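Local coordinates for protein spectinomycin phosphotransferase (Legionella pneumophila, PDB 3I1A) that phosphorylates the antibiotic spectinomycin with a nucleoside triphosphate, probably ATP, as phosphate donor and so confers resistance, through a protein-kinase-like fold, at residues Ser64-Glu76 with Lys123-Ile137. Residues are numbered along the deposited sequence; the frame is centred on the assembly and turned at random. Where two conformers were deposited one is given.
Sequences SIIRLLHDSGIKE and KVLRQIHETSVPISI
Ile137 sits as a knob among Ser64, Ile65, Arg67 and Leu68 on helix 61-71. Its CG2 meets Ile65 CD1 at 3.6 Å, while CD1 lies at the edge of the Arg67 guanidinium, near its plane and 3.4 Å from NH2. Leu68, one turn after Ser64, has CG anti to its backbone N (chi1 173°), and with chi2 at 62° both methyls come to Pro134 CD, CD1 tip to tip at 4.0 Å; CG faces Thr131 CG2.

Past the Schellman turn at Gly73, Ile74 lays CG1 and CG2 over helix 115-129, with CG2 4.3 Å from Val124 CG1 and CG1 near Ile128. Thr131 OG1 passes within 4.0 Å of Ile74 CD1, yet its hydrogen bond goes back to Gln127 O (2.8 Å), tying loop to helix end. Where Glu76 passes Val124, one water donates to both Glu76 OE1 and Gln127 OE1 and accepts from Lys75 N; Gln120 NE2, earlier in helix 115-129, hydrogen-bonds Glu76 OE2.

Helix 61-71, the counterpart of kinase helix αC, and the turn after it thus pack on the end of helix 115-129, the following loop and helix 135-138. Between 64-76 and 123-137 no direct hydrogen bond passes: apolar packing carries the contact, and water links the acceptors.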
ATOM      1  N   SER A  64     -12.134  -0.934 -10.652  0.50 22.03           N
ATOM      2  CA  SER A  64     -11.789  -1.030 -12.069  0.50 20.49           C
ATOM      3  C   SER A  64     -10.565  -1.919 -12.258  0.50 19.72           C
ATOM      4  O   SER A  64     -10.530  -2.773 -13.140  0.50 19.39           O
ATOM      5  CB  SER A  64     -11.484   0.352 -12.639  0.50 21.41           C
ATOM      6  OG  SER A  64     -11.119   0.260 -14.007  0.50 23.63           O
ATOM      7  N   ILE A  65      -9.555  -1.713 -11.422  1.00 19.21           N
ATOM      8  CA  ILE A  65      -8.337  -2.503 -11.536  1.00 18.53           C
ATOM      9  C   ILE A  65      -8.532  -3.947 -11.089  1.00 19.32           C
ATOM     10  O   ILE A  65      -7.993  -4.843 -11.717  1.00 18.37           O
ATOM     11  CB  ILE A  65      -7.189  -1.833 -10.764  1.00 18.02           C
ATOM     12  CG1 ILE A  65      -6.854  -0.510 -11.454  1.00 17.53           C
ATOM     13  CG2 ILE A  65      -5.953  -2.732 -10.735  1.00 17.82           C
ATOM     14  CD1 ILE A  65      -6.520  -0.659 -12.945  1.00 14.87           C
ATOM     15  N   ILE A  66      -9.312  -4.152 -10.029  1.00 20.40           N
ATOM     16  CA  ILE A  66      -9.590  -5.493  -9.517  1.00 20.43           C
ATOM     17  C   ILE A  66     -10.296  -6.270 -10.620  1.00 20.57           C
ATOM     18  O   ILE A  66      -9.995  -7.442 -10.846  1.00 20.46           O
ATOM     19  CB  ILE A  66     -10.516  -5.446  -8.258  1.00 21.45           C
ATOM     20  CG1 ILE A  66      -9.743  -4.900  -7.053  1.00 22.18           C
ATOM     21  CG2 ILE A  66     -11.066  -6.833  -7.945  1.00 23.87           C
ATOM     22  CD1 ILE A  66      -8.527  -5.710  -6.692  1.00 24.18           C
ATOM     23  N   ARG A  67     -11.226  -5.611 -11.312  1.00 21.62           N
ATOM     24  CA  ARG A  67     -11.945  -6.272 -12.404  1.00 20.99           C
ATOM     25  C   ARG A  67     -10.985  -6.605 -13.549  1.00 20.75           C
ATOM     26  O   ARG A  67     -11.002  -7.715 -14.090  1.00 20.07           O
ATOM     27  CB  ARG A  67     -13.082  -5.391 -12.932  1.00 24.20           C
ATOM     28  CG  ARG A  67     -13.836  -6.060 -14.068  1.00 28.44           C
ATOM     29  CD  ARG A  67     -14.297  -5.074 -15.103  1.00 33.09           C
ATOM     30  NE  ARG A  67     -13.329  -4.867 -16.182  1.00 35.10           N
ATOM     31  CZ  ARG A  67     -12.481  -3.841 -16.267  1.00 37.33           C
ATOM     32  NH1 ARG A  67     -12.458  -2.898 -15.324  1.00 36.29           N
ATOM     33  NH2 ARG A  67     -11.670  -3.748 -17.315  1.00 35.10           N
ATOM     34  N   LEU A  68     -10.122  -5.660 -13.913  1.00 18.89           N
ATOM     35  CA  LEU A  68      -9.172  -5.915 -14.996  1.00 17.86           C
ATOM     36  C   LEU A  68      -8.278  -7.113 -14.662  1.00 19.09           C
ATOM     37  O   LEU A  68      -8.071  -7.978 -15.505  1.00 19.62           O
ATOM     38  CB  LEU A  68      -8.317  -4.667 -15.256  1.00 18.65           C
ATOM     39  CG  LEU A  68      -7.164  -4.799 -16.254  1.00 18.25           C
ATOM     40  CD1 LEU A  68      -7.678  -5.146 -17.625  1.00 22.26           C
ATOM     41  CD2 LEU A  68      -6.398  -3.489 -16.301  1.00 19.37           C
ATOM     42  N   LEU A  69      -7.762  -7.176 -13.434  1.00 18.69           N
ATOM     43  CA  LEU A  69      -6.915  -8.309 -13.048  1.00 20.91           C
ATOM     44  C   LEU A  69      -7.742  -9.607 -13.031  1.00 21.17           C
ATOM     45  O   LEU A  69      -7.264 -10.666 -13.439  1.00 21.17           O
ATOM     46  CB  LEU A  69      -6.280  -8.057 -11.664  1.00 22.22           C
ATOM     47  CG  LEU A  69      -5.366  -6.823 -11.630  1.00 21.24           C
ATOM     48  CD1 LEU A  69      -4.875  -6.562 -10.211  1.00 21.69           C
ATOM     49  CD2 LEU A  69      -4.202  -6.987 -12.605  1.00 22.78           C
ATOM     50  N   HIS A  70      -8.982  -9.510 -12.555  1.00 21.12           N
ATOM     51  CA  HIS A  70      -9.863 -10.671 -12.486  1.00 21.61           C
ATOM     52  C   HIS A  70     -10.061 -11.268 -13.874  1.00 24.36           C
ATOM     53  O   HIS A  70      -9.840 -12.468 -14.080  1.00 22.80           O
ATOM     54  CB  HIS A  70     -11.205 -10.259 -11.868  1.00 24.99           C
ATOM     55  CG  HIS A  70     -12.229 -11.354 -11.830  1.00 27.43           C
ATOM     56  ND1 HIS A  70     -13.086 -11.609 -12.879  1.00 30.21           N
ATOM     57  CD2 HIS A  70     -12.528 -12.260 -10.871  1.00 30.13           C
ATOM     58  CE1 HIS A  70     -13.867 -12.630 -12.568  1.00 30.95           C
ATOM     59  NE2 HIS A  70     -13.548 -13.042 -11.354  1.00 30.76           N
ATOM     60  N   ASP A  71     -10.467 -10.425 -14.821  1.00 24.17           N
ATOM     61  CA  ASP A  71     -10.712 -10.876 -16.201  1.00 27.67           C
ATOM     62  C   ASP A  71      -9.431 -11.275 -16.910  1.00 28.44           C
ATOM     63  O   ASP A  71      -9.458 -12.067 -17.856  1.00 29.05           O
ATOM     64  CB  ASP A  71     -11.423  -9.784 -17.018  1.00 28.00           C
ATOM     65  CG  ASP A  71     -12.861  -9.566 -16.579  1.00 31.25           C
ATOM     66  OD1 ASP A  71     -13.327 -10.249 -15.641  1.00 31.99           O
ATOM     67  OD2 ASP A  71     -13.540  -8.701 -17.172  1.00 31.97           O
ATOM     68  N   SER A  72      -8.312 -10.732 -16.437  0.50 29.31           N
ATOM     69  CA  SER A  72      -6.999 -11.003 -17.010  0.50 30.80           C
ATOM     70  C   SER A  72      -6.447 -12.336 -16.509  0.50 31.41           C
ATOM     71  O   SER A  72      -5.391 -12.788 -16.954  0.50 32.02           O
ATOM     72  CB  SER A  72      -6.035  -9.872 -16.638  0.50 31.33           C
ATOM     73  OG  SER A  72      -4.832  -9.949 -17.380  0.50 33.64           O
ATOM     74  N   GLY A  73      -7.160 -12.951 -15.569  1.00 31.53           N
ATOM     75  CA  GLY A  73      -6.734 -14.236 -15.040  1.00 31.25           C
ATOM     76  C   GLY A  73      -5.844 -14.288 -13.803  1.00 30.09           C
ATOM     77  O   GLY A  73      -5.532 -15.391 -13.344  1.00 32.50           O
ATOM     78  N   ILE A  74      -5.412 -13.144 -13.270  1.00 27.50           N
ATOM     79  CA  ILE A  74      -4.569 -13.159 -12.063  1.00 25.49           C
ATOM     80  C   ILE A  74      -5.385 -13.843 -10.970  1.00 23.85           C
ATOM     81  O   ILE A  74      -6.537 -13.488 -10.717  1.00 23.81           O
ATOM     82  CB  ILE A  74      -4.158 -11.735 -11.609  1.00 27.52           C
ATOM     83  CG1 ILE A  74      -3.068 -11.175 -12.534  1.00 28.20           C
ATOM     84  CG2 ILE A  74      -3.598 -11.769 -10.180  1.00 27.83           C
ATOM     85  CD1 ILE A  74      -3.527 -10.827 -13.920  1.00 30.80           C
ATOM     86  N   LYS A  75      -4.793 -14.834 -10.322  1.00 22.70           N
ATOM     87  CA  LYS A  75      -5.506 -15.581  -9.301  1.00 22.75           C
ATOM     88  C   LYS A  75      -5.249 -15.153  -7.864  1.00 21.25           C
ATOM     89  O   LYS A  75      -6.126 -15.326  -6.993  1.00 21.29           O
ATOM     90  CB  LYS A  75      -5.165 -17.069  -9.424  1.00 28.14           C
ATOM     91  CG  LYS A  75      -5.577 -17.705 -10.750  1.00 31.70           C
ATOM     92  CD  LYS A  75      -5.043 -19.136 -10.856  1.00 35.85           C
ATOM     93  CE  LYS A  75      -5.341 -19.739 -12.235  1.00 38.31           C
ATOM     94  NZ  LYS A  75      -4.932 -21.173 -12.347  1.00 38.40           N
ATOM     95  N   GLU A  76      -4.059 -14.598  -7.625  1.00 17.15           N
ATOM     96  CA  GLU A  76      -3.617 -14.223  -6.283  1.00 17.96           C
ATOM     97  C   GLU A  76      -4.143 -12.927  -5.700  1.00 16.68           C
ATOM     98  O   GLU A  76      -3.377 -12.128  -5.163  1.00 15.37           O
ATOM     99  CB  GLU A  76      -2.078 -14.232  -6.226  1.00 17.64           C
ATOM    100  CG  GLU A  76      -1.429 -15.621  -6.443  1.00 18.88           C
ATOM    101  CD  GLU A  76      -1.431 -16.094  -7.889  1.00 18.89           C
ATOM    102  OE1 GLU A  76      -1.940 -15.388  -8.790  1.00 18.84           O
ATOM    103  OE2 GLU A  76      -0.891 -17.191  -8.134  1.00 20.30           O
ATOM    104  N   LYS A 123       6.211 -14.368  -9.925  1.00 14.08           N
ATOM    105  CA  LYS A 123       5.366 -14.709 -11.081  1.00 15.39           C
ATOM    106  C   LYS A 123       4.129 -13.787 -11.189  1.00 16.08           C
ATOM    107  O   LYS A 123       3.798 -13.287 -12.261  1.00 15.90           O
ATOM    108  CB  LYS A 123       4.912 -16.167 -10.963  1.00 18.40           C
ATOM    109  CG  LYS A 123       3.938 -16.688 -12.034  1.00 22.24           C
ATOM    110  CD  LYS A 123       3.500 -18.133 -11.690  1.00 27.15           C
ATOM    111  CE  LYS A 123       3.163 -18.316 -10.184  1.00 32.44           C
ATOM    112  NZ  LYS A 123       2.484 -19.617  -9.743  1.00 31.96           N
ATOM    113  N   VAL A 124       3.467 -13.548 -10.058  1.00 15.80           N
ATOM    114  CA  VAL A 124       2.265 -12.717 -10.046  1.00 15.95           C
ATOM    115  C   VAL A 124       2.548 -11.247 -10.311  1.00 15.92           C
ATOM    116  O   VAL A 124       1.820 -10.587 -11.062  1.00 15.81           O
ATOM    117  CB  VAL A 124       1.509 -12.885  -8.692  1.00 17.01           C
ATOM    118  CG1 VAL A 124       0.361 -11.884  -8.593  1.00 22.13           C
ATOM    119  CG2 VAL A 124       0.962 -14.307  -8.613  1.00 19.13           C
ATOM    120  N   LEU A 125       3.608 -10.724  -9.728  1.00 15.64           N
ATOM    121  CA  LEU A 125       3.911  -9.328  -9.969  1.00 16.90           C
ATOM    122  C   LEU A 125       4.331  -9.154 -11.423  1.00 15.81           C
ATOM    123  O   LEU A 125       4.051  -8.129 -12.025  1.00 16.21           O
ATOM    124  CB  LEU A 125       4.990  -8.838  -9.017  1.00 18.43           C
ATOM    125  CG  LEU A 125       5.087  -7.326  -8.852  1.00 22.74           C
ATOM    126  CD1 LEU A 125       3.732  -6.754  -8.417  1.00 22.93           C
ATOM    127  CD2 LEU A 125       6.118  -7.006  -7.781  1.00 22.57           C
ATOM    128  N   ARG A 126       4.985 -10.149 -12.026  1.00 14.82           N
ATOM    129  CA  ARG A 126       5.331  -9.999 -13.442  1.00 15.46           C
ATOM    130  C   ARG A 126       4.034  -9.998 -14.269  1.00 14.81           C
ATOM    131  O   ARG A 126       3.902  -9.255 -15.250  1.00 13.69           O
ATOM    132  CB  ARG A 126       6.258 -11.141 -13.893  1.00 13.79           C
ATOM    133  CG  ARG A 126       6.669 -11.087 -15.387  1.00 15.64           C
ATOM    134  CD  ARG A 126       7.541  -9.876 -15.694  1.00 18.60           C
ATOM    135  NE  ARG A 126       7.873  -9.779 -17.123  1.00 22.33           N
ATOM    136  CZ  ARG A 126       8.752 -10.562 -17.753  1.00 22.99           C
ATOM    137  NH1 ARG A 126       9.412 -11.513 -17.099  1.00 20.43           N
ATOM    138  NH2 ARG A 126       8.975 -10.399 -19.058  1.00 25.04           N
ATOM    139  N   GLN A 127       3.076 -10.837 -13.878  1.00 16.08           N
ATOM    140  CA  GLN A 127       1.786 -10.909 -14.568  1.00 17.40           C
ATOM    141  C   GLN A 127       1.091  -9.558 -14.538  1.00 17.78           C
ATOM    142  O   GLN A 127       0.503  -9.119 -15.528  1.00 16.24           O
ATOM    143  CB  GLN A 127       0.849 -11.914 -13.893  1.00 22.57           C
ATOM    144  CG  GLN A 127       0.949 -13.350 -14.365  1.00 25.33           C
ATOM    145  CD  GLN A 127      -0.234 -14.162 -13.861  1.00 28.06           C
ATOM    146  OE1 GLN A 127      -0.323 -14.455 -12.680  1.00 31.04           O
ATOM    147  NE2 GLN A 127      -1.158 -14.499 -14.754  1.00 32.52           N
ATOM    148  N   ILE A 128       1.143  -8.921 -13.379  1.00 15.08           N
ATOM    149  CA  ILE A 128       0.513  -7.623 -13.189  1.00 15.79           C
ATOM    150  C   ILE A 128       1.212  -6.592 -14.062  1.00 15.39           C
ATOM    151  O   ILE A 128       0.561  -5.844 -14.802  1.00 13.92           O
ATOM    152  CB  ILE A 128       0.559  -7.203 -11.682  1.00 16.67           C
ATOM    153  CG1 ILE A 128      -0.381  -8.093 -10.863  1.00 18.80           C
ATOM    154  CG2 ILE A 128       0.149  -5.726 -11.527  1.00 19.32           C
ATOM    155  CD1 ILE A 128      -0.043  -8.127  -9.361  1.00 17.32           C
ATOM    156  N   HIS A 129       2.534  -6.557 -14.010  1.00 12.15           N
ATOM    157  CA  HIS A 129       3.266  -5.582 -14.805  1.00 13.97           C
ATOM    158  C   HIS A 129       3.084  -5.772 -16.307  1.00 14.85           C
ATOM    159  O   HIS A 129       3.227  -4.824 -17.063  1.00 14.66           O
ATOM    160  CB  HIS A 129       4.763  -5.630 -14.468  1.00 13.11           C
ATOM    161  CG  HIS A 129       5.068  -5.192 -13.070  1.00 12.93           C
ATOM    162  ND1 HIS A 129       6.302  -5.356 -12.485  1.00 11.82           N
ATOM    163  CD2 HIS A 129       4.302  -4.550 -12.158  1.00 12.13           C
ATOM    164  CE1 HIS A 129       6.286  -4.830 -11.269  1.00 13.29           C
ATOM    165  NE2 HIS A 129       5.081  -4.334 -11.047  1.00 14.17           N
ATOM    166  N   GLU A 130       2.773  -6.981 -16.748  0.50 14.64           N
ATOM    167  CA  GLU A 130       2.598  -7.184 -18.175  0.50 15.89           C
ATOM    168  C   GLU A 130       1.157  -7.033 -18.628  0.50 16.78           C
ATOM    169  O   GLU A 130       0.872  -7.139 -19.827  0.50 17.70           O
ATOM    170  CB  GLU A 130       3.115  -8.564 -18.582  0.50 16.96           C
ATOM    171  CG  GLU A 130       4.601  -8.737 -18.340  0.50 17.77           C
ATOM    172  CD  GLU A 130       5.202  -9.832 -19.185  0.50 18.46           C
ATOM    173  OE1 GLU A 130       4.590 -10.909 -19.272  0.50 21.55           O
ATOM    174  OE2 GLU A 130       6.289  -9.617 -19.755  0.50 18.06           O
ATOM    175  N   THR A 131       0.254  -6.778 -17.684  1.00 17.06           N
ATOM    176  CA  THR A 131      -1.154  -6.652 -18.005  1.00 18.24           C
ATOM    177  C   THR A 131      -1.439  -5.438 -18.887  1.00 19.25           C
ATOM    178  O   THR A 131      -1.045  -4.323 -18.561  1.00 20.20           O
ATOM    179  CB  THR A 131      -1.999  -6.590 -16.719  1.00 19.07           C
ATOM    180  OG1 THR A 131      -1.911  -7.851 -16.046  1.00 22.64           O
ATOM    181  CG2 THR A 131      -3.472  -6.345 -17.048  1.00 22.21           C
ATOM    182  N   SER A 132      -2.108  -5.673 -20.010  0.50 19.35           N
ATOM    183  CA  SER A 132      -2.452  -4.592 -20.923  0.50 20.41           C
ATOM    184  C   SER A 132      -3.554  -3.754 -20.291  0.50 19.83           C
ATOM    185  O   SER A 132      -4.579  -4.280 -19.858  0.50 20.47           O
ATOM    186  CB  SER A 132      -2.928  -5.161 -22.264  0.50 22.37           C
ATOM    187  OG  SER A 132      -3.268  -4.116 -23.153  0.50 21.85           O
ATOM    188  N   VAL A 133      -3.337  -2.447 -20.222  1.00 19.78           N
ATOM    189  CA  VAL A 133      -4.317  -1.561 -19.618  1.00 19.72           C
ATOM    190  C   VAL A 133      -5.099  -0.811 -20.701  1.00 21.25           C
ATOM    191  O   VAL A 133      -4.512  -0.105 -21.526  1.00 20.72           O
ATOM    192  CB  VAL A 133      -3.627  -0.543 -18.674  1.00 20.54           C
ATOM    193  CG1 VAL A 133      -4.688   0.303 -17.935  1.00 20.39           C
ATOM    194  CG2 VAL A 133      -2.736  -1.293 -17.658  1.00 20.92           C
ATOM    195  N   PRO A 134      -6.429  -1.000 -20.739  1.00 22.63           N
ATOM    196  CA  PRO A 134      -7.244  -0.312 -21.742  1.00 23.01           C
ATOM    197  C   PRO A 134      -7.080   1.201 -21.556  1.00 24.02           C
ATOM    198  O   PRO A 134      -6.921   1.695 -20.436  1.00 21.18           O
ATOM    199  CB  PRO A 134      -8.655  -0.794 -21.425  1.00 24.83           C
ATOM    200  CG  PRO A 134      -8.421  -2.180 -20.906  1.00 23.73           C
ATOM    201  CD  PRO A 134      -7.252  -1.944 -19.965  1.00 23.59           C
ATOM    202  N   ILE A 135      -7.117   1.945 -22.654  1.00 24.35           N
ATOM    203  CA  ILE A 135      -6.942   3.375 -22.546  1.00 25.72           C
ATOM    204  C   ILE A 135      -7.923   4.026 -21.571  1.00 25.36           C
ATOM    205  O   ILE A 135      -7.536   4.926 -20.846  1.00 25.14           O
ATOM    206  CB  ILE A 135      -7.043   4.049 -23.921  1.00 27.93           C
ATOM    207  CG1 ILE A 135      -5.895   3.573 -24.810  1.00 30.88           C
ATOM    208  CG2 ILE A 135      -6.947   5.567 -23.770  1.00 30.90           C
ATOM    209  CD1 ILE A 135      -4.516   3.955 -24.282  1.00 32.71           C
ATOM    210  N   SER A 136      -9.174   3.564 -21.540  1.00 25.57           N
ATOM    211  CA  SER A 136     -10.179   4.135 -20.645  1.00 25.33           C
ATOM    212  C   SER A 136      -9.699   4.044 -19.209  1.00 25.44           C
ATOM    213  O   SER A 136      -9.906   4.964 -18.414  1.00 26.26           O
ATOM    214  CB  SER A 136     -11.529   3.410 -20.783  1.00 27.51           C
ATOM    215  OG  SER A 136     -11.443   2.037 -20.406  1.00 31.23           O
ATOM    216  N   ILE A 137      -9.053   2.932 -18.875  1.00 22.71           N
ATOM    217  CA  ILE A 137      -8.546   2.752 -17.524  1.00 20.38           C
ATOM    218  C   ILE A 137      -7.237   3.518 -17.324  1.00 19.26           C
ATOM    219  O   ILE A 137      -7.000   4.027 -16.239  1.00 18.90           O
ATOM    220  CB  ILE A 137      -8.373   1.253 -17.209  1.00 21.81           C
ATOM    221  CG1 ILE A 137      -9.765   0.601 -17.251  1.00 22.12           C
ATOM    222  CG2 ILE A 137      -7.690   1.059 -15.834  1.00 20.91           C
ATOM    223  CD1 ILE A 137      -9.775  -0.919 -17.154  1.00 23.00           C
TER
HETATM  224  O   HOH W   1      -2.172 -15.953 -11.277  1.00 27.07           O